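Local coordinates for protein thiosulfate sulfurtransferase YnjE (Escherichia coli, PDB 2WLR) that catalyses the transfer of sulfur from thiosulfate to cyanide, giving thiocyanate and sulfite, through a cysteine persulfide intermediate, as a monomeric periplasmic enzyme built from rhodanese domains, at residues Pro27-Tyr31 with Asn32-Gln36; Asn50-Ala53 with Ser54-Asp57; Met59-Glu62 with Gln63-Trp67. All coordinates share one frame; numbering follows the deposited sequence.

Contact 1 (Pro27-Tyr31 with Asn32-Gln36); sequences PSAFY and NGWPQ
A29 and F30 meet W34 where helix 28-32 of the first rhodanese domain ends in a Schellman motif, the chain leaving the helix at G33 with positive phi. The tight part is the backbone of this turn. N32 N bonds back to S28 O, G33 N to F30 O at 3.1 Å, and W34 N closes the motif on A29 O at 3.0 Å. A29 CB packs 3.9 Å from W34 CD1, at the indole whose ring meets those of F122, Y127 and W130 and whose NE1 bonds to L125 O. W34 is therefore buried, whereas the far end of the segment is solvent-exposed: there Q36 lays its CG over one face of the F30 ring, 3.9 Å from the centroid, in a CH-pi contact. F30 reaches this position with CG anti to the carbonyl carbon (chi1 -54°), which also sets CD1 beside W34 O, near the ring plane. With an alanine here the ring is gone, and the Q36 side chain would probably lose its apolar support and be freer to turn, although its OE1 also bonds to R26. One water lies 2.7 Å from both F30 O and W34 O at the helix exit; another accepts from N32 ND2 at 3.0 Å and lies 2.7 Å from S28 OG.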
loop_
_atom_site.group_PDB
_atom_site.type_symbol
_atom_site.label_atom_id
_atom_site.label_comp_id
_atom_site.label_asym_id
_atom_site.label_seq_id
_atom_site.Cartn_x
_atom_site.Cartn_y
_atom_site.Cartn_z
ATOM N N PRO A 27 -15.791 -3.433 0.616
ATOM C CA PRO A 27 -14.403 -3.480 0.154
ATOM C C PRO A 27 -13.566 -2.374 0.803
ATOM O O PRO A 27 -14.069 -1.324 1.220
ATOM C CB PRO A 27 -14.521 -3.257 -1.355
ATOM C CG PRO A 27 -15.870 -3.741 -1.686
ATOM C CD PRO A 27 -16.736 -3.399 -0.520
ATOM N N SER A 28 -12.271 -2.595 0.853
ATOM C CA SER A 28 -11.394 -1.694 1.577
ATOM C C SER A 28 -11.341 -0.273 1.012
ATOM O O SER A 28 -11.075 0.657 1.721
ATOM C CB SER A 28 -9.988 -2.277 1.710
ATOM O OG SER A 28 -9.344 -2.371 0.453
ATOM N N ALA A 29 -11.605 -0.116 -0.282
ATOM C CA ALA A 29 -11.612 1.197 -0.855
ATOM C C ALA A 29 -12.554 2.106 -0.100
ATOM O O ALA A 29 -12.225 3.244 0.203
ATOM C CB ALA A 29 -12.017 1.141 -2.295
ATOM N N PHE A 30 -13.719 1.573 0.243
ATOM C CA PHE A 30 -14.741 2.375 0.930
ATOM C C PHE A 30 -14.386 2.527 2.405
ATOM O O PHE A 30 -14.540 3.597 2.978
ATOM C CB PHE A 30 -16.137 1.806 0.693
ATOM C CG PHE A 30 -16.479 1.641 -0.766
ATOM C CD1 PHE A 30 -16.345 2.700 -1.634
ATOM C CD2 PHE A 30 -16.858 0.421 -1.259
ATOM C CE1 PHE A 30 -16.618 2.562 -2.985
ATOM C CE2 PHE A 30 -17.155 0.271 -2.608
ATOM C CZ PHE A 30 -17.025 1.341 -3.465
ATOM N N TYR A 31 -13.922 1.474 3.020
ATOM C CA TYR A 31 -13.400 1.552 4.382
ATOM C C TYR A 31 -12.327 2.640 4.471
ATOM O O TYR A 31 -12.296 3.404 5.417
ATOM C CB TYR A 31 -12.819 0.190 4.785
ATOM C CG TYR A 31 -12.162 0.118 6.138
ATOM C CD1 TYR A 31 -12.873 -0.074 7.290
ATOM C CD2 TYR A 31 -10.804 0.247 6.244
ATOM C CE1 TYR A 31 -12.276 -0.171 8.507
ATOM C CE2 TYR A 31 -10.181 0.163 7.490
ATOM C CZ TYR A 31 -10.924 -0.043 8.593
ATOM O OH TYR A 31 -10.320 -0.125 9.842
ATOM N N ASN A 32 -11.436 2.690 3.484
ATOM C CA ASN A 32 -10.331 3.646 3.501
ATOM C C ASN A 32 -10.780 5.102 3.391
ATOM O O ASN A 32 -10.045 6.016 3.771
ATOM C CB ASN A 32 -9.326 3.359 2.387
ATOM C CG ASN A 32 -8.563 2.065 2.570
ATOM O OD1 ASN A 32 -8.465 1.526 3.681
ATOM N ND2 ASN A 32 -7.914 1.630 1.500
ATOM N N GLY A 33 -11.943 5.326 2.792
ATOM C CA GLY A 33 -12.438 6.694 2.621
ATOM C C GLY A 33 -13.096 7.016 1.303
ATOM O O GLY A 33 -13.765 8.038 1.218
ATOM N N TRP A 34 -12.962 6.201 0.277
ATOM C CA TRP A 34 -13.643 6.496 -0.984
ATOM C C TRP A 34 -15.147 6.475 -0.733
ATOM O O TRP A 34 -15.692 5.525 -0.214
ATOM C CB TRP A 34 -13.307 5.497 -2.054
ATOM C CG TRP A 34 -11.926 5.661 -2.558
ATOM C CD1 TRP A 34 -10.836 4.894 -2.236
ATOM C CD2 TRP A 34 -11.447 6.665 -3.463
ATOM N NE1 TRP A 34 -9.744 5.368 -2.852
ATOM C CE2 TRP A 34 -10.081 6.420 -3.660
ATOM C CE3 TRP A 34 -12.046 7.720 -4.157
ATOM C CZ2 TRP A 34 -9.285 7.209 -4.489
ATOM C CZ3 TRP A 34 -11.269 8.500 -4.959
ATOM C CH2 TRP A 34 -9.909 8.224 -5.167
ATOM N N PRO A 35 -15.844 7.559 -1.122
ATOM C CA PRO A 35 -17.300 7.491 -0.988
ATOM C C PRO A 35 -17.939 6.528 -2.002
ATOM O O PRO A 35 -17.437 6.355 -3.109
ATOM C CB PRO A 35 -17.734 8.942 -1.231
ATOM C CG PRO A 35 -16.513 9.769 -1.216
ATOM C CD PRO A 35 -15.359 8.881 -1.527
ATOM N N GLN A 36 -19.075 5.958 -1.646
ATOM C CA GLN A 36 -19.784 5.057 -2.539
ATOM C C GLN A 36 -20.532 5.819 -3.639
ATOM O O GLN A 36 -20.899 5.223 -4.638
ATOM C CB GLN A 36 -20.723 4.151 -1.746
ATOM C CG GLN A 36 -19.950 3.239 -0.754
ATOM C CD GLN A 36 -20.828 2.264 -0.033
ATOM O OE1 GLN A 36 -21.132 2.437 1.150
ATOM N NE2 GLN A 36 -21.204 1.189 -0.729
HETATM O O HOH W 1 -6.978 -1.105 0.863
HETATM O O HOH W 2 -16.278 5.532 2.406
#

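Contact 2 (Asn50-Ala53 with Ser54-Asp57); sequences NLSA and SWLD
S52 sets its CB squarely over the five-membered ring of W55, 3.4 Å from the centroid and 10° off the normal, a CH-pi contact. Traced outward, W55 begins with CB beside S52 O, 3.4 Å away, the same oxygen that takes the W55 N-H at 2.9 Å. With CG anti to the carbonyl carbon (chi1 -56°), the indole folds back over the preceding residues. CG, CD1 and CD2 pass beneath S52 CB, and so do NE1 and CE2; NE1 also has a weak hydrogen bond to D337. Farther along, CZ2 still lies 3.9 Å from S52 CB, while CE3 is 3.5 Å from S52 N and 4.1 Å from L51 CD1. The outer atoms CZ3 and CH2 come up to N50 O, which stands 3.3 Å from CZ3, obliquely to the ring. This is the turn by which the chain leaves strand 49-50, an edge strand of the parallel sheet of the first rhodanese domain, and heads for helix 61-70. Residues 54-57 take helical backbone angles without forming a regular helix; L56 N reaches back to A53 O, which also accepts a hydrogen bond from a water that in turn accepts from D57 N. S52 OG, anti to its own backbone N (chi1 -176°), makes a 2.8 Å hydrogen bond with S54 OG, and a second water lies at S52 OG and accepts from S54 N.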
loop_
_atom_site.group_PDB
_atom_site.type_symbol
_atom_site.label_atom_id
_atom_site.label_comp_id
_atom_site.label_asym_id
_atom_site.label_seq_id
_atom_site.Cartn_x
_atom_site.Cartn_y
_atom_site.Cartn_z
ATOM N N ASN A 50 -12.227 -3.922 9.207
ATOM C CA ASN A 50 -12.670 -4.164 7.833
ATOM C C ASN A 50 -12.583 -5.668 7.597
ATOM O O ASN A 50 -11.483 -6.274 7.634
ATOM C CB ASN A 50 -11.767 -3.438 6.855
ATOM C CG ASN A 50 -12.314 -3.390 5.402
ATOM O OD1 ASN A 50 -13.555 -3.549 5.147
ATOM N ND2 ASN A 50 -11.431 -3.172 4.492
ATOM N N LEU A 51 -13.725 -6.246 7.288
ATOM C CA LEU A 51 -13.782 -7.647 6.880
ATOM C C LEU A 51 -14.697 -7.690 5.686
ATOM O O LEU A 51 -15.918 -7.837 5.825
ATOM C CB LEU A 51 -14.283 -8.554 8.005
ATOM C CG LEU A 51 -14.232 -10.063 7.736
ATOM C CD1 LEU A 51 -12.829 -10.562 7.393
ATOM C CD2 LEU A 51 -14.790 -10.861 8.926
ATOM N N SER A 52 -14.128 -7.487 4.518
ATOM C CA SER A 52 -14.919 -7.403 3.298
ATOM C C SER A 52 -15.537 -8.744 2.956
ATOM O O SER A 52 -14.811 -9.751 2.880
ATOM C CB SER A 52 -14.075 -6.908 2.165
ATOM O OG SER A 52 -14.860 -6.735 1.022
ATOM N N ALA A 53 -16.832 -8.771 2.671
ATOM C CA ALA A 53 -17.479 -10.031 2.271
ATOM C C ALA A 53 -16.807 -10.611 1.038
ATOM O O ALA A 53 -16.758 -11.806 0.891
ATOM C CB ALA A 53 -18.970 -9.852 2.007
ATOM N N SER A 54 -16.285 -9.758 0.156
ATOM C CA SER A 54 -15.578 -10.197 -1.053
ATOM C C SER A 54 -14.284 -10.948 -0.783
ATOM O O SER A 54 -13.761 -11.585 -1.693
ATOM C CB SER A 54 -15.284 -9.000 -1.953
ATOM O OG SER A 54 -14.384 -8.099 -1.342
ATOM N N TRP A 55 -13.766 -10.891 0.443
ATOM C CA TRP A 55 -12.576 -11.661 0.773
ATOM C C TRP A 55 -12.843 -13.065 1.229
ATOM O O TRP A 55 -11.918 -13.876 1.258
ATOM C CB TRP A 55 -11.812 -11.020 1.932
ATOM C CG TRP A 55 -11.404 -9.598 1.763
ATOM C CD1 TRP A 55 -11.292 -8.905 0.612
ATOM C CD2 TRP A 55 -11.000 -8.721 2.809
ATOM N NE1 TRP A 55 -10.886 -7.609 0.882
ATOM C CE2 TRP A 55 -10.662 -7.492 2.227
ATOM C CE3 TRP A 55 -10.879 -8.867 4.184
ATOM C CZ2 TRP A 55 -10.292 -6.383 3.013
ATOM C CZ3 TRP A 55 -10.482 -7.803 4.933
ATOM C CH2 TRP A 55 -10.197 -6.576 4.343
ATOM N N LEU A 56 -14.073 -13.350 1.636
ATOM C CA LEU A 56 -14.367 -14.588 2.366
ATOM C C LEU A 56 -14.037 -15.874 1.613
ATOM O O LEU A 56 -13.572 -16.809 2.239
ATOM C CB LEU A 56 -15.816 -14.617 2.829
ATOM C CG LEU A 56 -16.166 -13.561 3.875
ATOM C CD1 LEU A 56 -17.684 -13.525 4.056
ATOM C CD2 LEU A 56 -15.426 -13.792 5.202
ATOM N N ASP A 57 -14.241 -15.867 0.298
ATOM C CA ASP A 57 -13.934 -17.038 -0.552
ATOM C C ASP A 57 -12.436 -17.265 -0.700
ATOM O O ASP A 57 -12.011 -18.268 -1.294
ATOM C CB ASP A 57 -14.615 -16.911 -1.932
ATOM C CG ASP A 57 -14.064 -15.782 -2.791
ATOM O OD1 ASP A 57 -13.225 -14.982 -2.336
ATOM O OD2 ASP A 57 -14.494 -15.683 -3.973
HETATM O O HOH W 3 -17.544 -6.730 0.180
HETATM O O HOH W 4 -16.286 -13.943 -0.892
#

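Contact 3 (Met59-Glu62 with Gln63-Trp67); sequences MSTE and QLNAW
S60 and Q63 grip each other in a capping box that starts helix 61-70. Q63 gives its backbone N-H to S60 OG at 3.0 Å and returns its side chain to the S60 backbone: OE1 accepts from S60 N at 2.9 Å, in the plane of the amide carbonyl on a lone pair, with an almost straight bond of 170°. Its chain runs extended beyond CG, which carries the amide back past S60 OG. L64 follows, its N bonded to S60 O and its CD1 3.8 Å from the CE methyl of M59, a selenomethionine; the two side chains cross at about a right angle. N65 bonds through its backbone N to T61 O and aligns its side chain with that of T61, ND2 being 3.6 Å from CG2. A water donates to both T61 O and N65 OD1, on a flank of the helix where T61 is exposed. At A66 the backbone N donates to E62 O, and CB sits 3.3 Å from that oxygen. W67 comes last, with CB 4.0 Å from M59 CE, whose chain bends at chi3 (74°) to bring the methyl against both L64 and W67. This apolar flank of helix 61-70 faces L51, just beyond strand 49-50, while M59 O is tied to R94 of helix 85-97.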
loop_
_atom_site.group_PDB
_atom_site.type_symbol
_atom_site.label_atom_id
_atom_site.label_comp_id
_atom_site.label_asym_id
_atom_site.label_seq_id
_atom_site.Cartn_x
_atom_site.Cartn_y
_atom_site.Cartn_z
HETATM N N MSE A 59 -10.479 -16.753 2.231
HETATM C CA MSE A 59 -10.052 -16.901 3.608
HETATM C C MSE A 59 -10.499 -18.238 4.135
HETATM O O MSE A 59 -11.699 -18.501 4.242
HETATM C CB MSE A 59 -10.692 -15.836 4.484
HETATM C CG MSE A 59 -10.163 -14.441 4.254
HETATM SE SE MSE A 59 -10.999 -13.043 5.291
HETATM C CE MSE A 59 -10.281 -13.329 6.974
ATOM N N SER A 60 -9.519 -19.037 4.531
ATOM C CA SER A 60 -9.771 -20.336 5.107
ATOM C C SER A 60 -10.241 -20.173 6.540
ATOM O O SER A 60 -10.216 -19.061 7.091
ATOM C CB SER A 60 -8.477 -21.117 5.099
ATOM O OG SER A 60 -7.539 -20.537 5.998
ATOM N N THR A 61 -10.669 -21.271 7.155
ATOM C CA THR A 61 -10.962 -21.269 8.596
ATOM C C THR A 61 -9.793 -20.746 9.427
ATOM O O THR A 61 -9.970 -19.879 10.294
ATOM C CB THR A 61 -11.319 -22.691 9.041
ATOM O OG1 THR A 61 -12.496 -23.087 8.351
ATOM C CG2 THR A 61 -11.555 -22.799 10.563
ATOM N N GLU A 62 -8.589 -21.250 9.172
ATOM C CA GLU A 62 -7.398 -20.819 9.899
ATOM C C GLU A 62 -7.149 -19.349 9.694
ATOM O O GLU A 62 -6.819 -18.659 10.632
ATOM C CB GLU A 62 -6.128 -21.617 9.523
ATOM C CG GLU A 62 -4.776 -20.814 9.464
ATOM C CD GLU A 62 -3.963 -20.738 10.773
ATOM O OE1 GLU A 62 -4.072 -21.667 11.605
ATOM O OE2 GLU A 62 -3.170 -19.761 10.967
ATOM N N GLN A 63 -7.278 -18.896 8.454
ATOM C CA GLN A 63 -7.050 -17.484 8.180
ATOM C C GLN A 63 -8.071 -16.575 8.869
ATOM O O GLN A 63 -7.699 -15.533 9.414
ATOM C CB GLN A 63 -7.033 -17.233 6.695
ATOM C CG GLN A 63 -5.738 -17.722 6.056
ATOM C CD GLN A 63 -5.788 -17.793 4.542
ATOM O OE1 GLN A 63 -6.836 -18.003 3.947
ATOM N NE2 GLN A 63 -4.616 -17.660 3.914
ATOM N N LEU A 64 -9.338 -16.966 8.895
ATOM C CA LEU A 64 -10.343 -16.185 9.622
ATOM C C LEU A 64 -10.122 -16.250 11.151
ATOM O O LEU A 64 -10.292 -15.244 11.849
ATOM C CB LEU A 64 -11.768 -16.608 9.267
ATOM C CG LEU A 64 -12.891 -15.800 9.953
ATOM C CD1 LEU A 64 -12.784 -14.285 9.714
ATOM C CD2 LEU A 64 -14.252 -16.369 9.525
ATOM N N ASN A 65 -9.741 -17.417 11.661
ATOM C CA ASN A 65 -9.447 -17.524 13.080
ATOM C C ASN A 65 -8.273 -16.621 13.429
ATOM O O ASN A 65 -8.294 -15.968 14.477
ATOM C CB ASN A 65 -9.122 -18.978 13.451
ATOM C CG ASN A 65 -10.345 -19.862 13.505
ATOM O OD1 ASN A 65 -11.487 -19.390 13.626
ATOM N ND2 ASN A 65 -10.112 -21.183 13.442
ATOM N N ALA A 66 -7.246 -16.638 12.598
ATOM C CA ALA A 66 -6.091 -15.768 12.785
ATOM C C ALA A 66 -6.494 -14.287 12.806
ATOM O O ALA A 66 -6.038 -13.500 13.635
ATOM C CB ALA A 66 -5.059 -16.049 11.729
ATOM N N TRP A 67 -7.379 -13.912 11.895
ATOM C CA TRP A 67 -7.819 -12.530 11.807
ATOM C C TRP A 67 -8.596 -12.141 13.052
ATOM O O TRP A 67 -8.408 -11.066 13.636
ATOM C CB TRP A 67 -8.685 -12.380 10.546
ATOM C CG TRP A 67 -9.148 -10.986 10.261
ATOM C CD1 TRP A 67 -8.542 -10.091 9.421
ATOM C CD2 TRP A 67 -10.321 -10.368 10.752
ATOM N NE1 TRP A 67 -9.260 -8.923 9.415
ATOM C CE2 TRP A 67 -10.364 -9.063 10.198
ATOM C CE3 TRP A 67 -11.344 -10.756 11.622
ATOM C CZ2 TRP A 67 -11.363 -8.145 10.515
ATOM C CZ3 TRP A 67 -12.359 -9.857 11.918
ATOM C CH2 TRP A 67 -12.358 -8.546 11.351
HETATM O O HOH W 5 -12.798 -19.426 11.362
#

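The contacts follow one another along the first rhodanese domain, from helix 28-32 past strand 49-50 into helix 61-70. Contacts 1 and 2 have centres 13 Å apart and touch where P27 CA lies 3.4 Å from S52 OG and Y31 CD1 3.6 Å from N50 CB. Contacts 2 and 3 are closer, with centres 11 Å apart: L51 CD1 packs 3.7 Å from the selenium of M59, and N50 O lies 3.4 Å from W67 CZ2. Contacts 1 and 3, nearest atoms about 8 Å apart, are bridged by 50-57. All lie away from the persulfide-forming C365, here a 3-sulfinoalanine in the third rhodanese domain; a bound HEPES is about 9 Å from the E62 side chain.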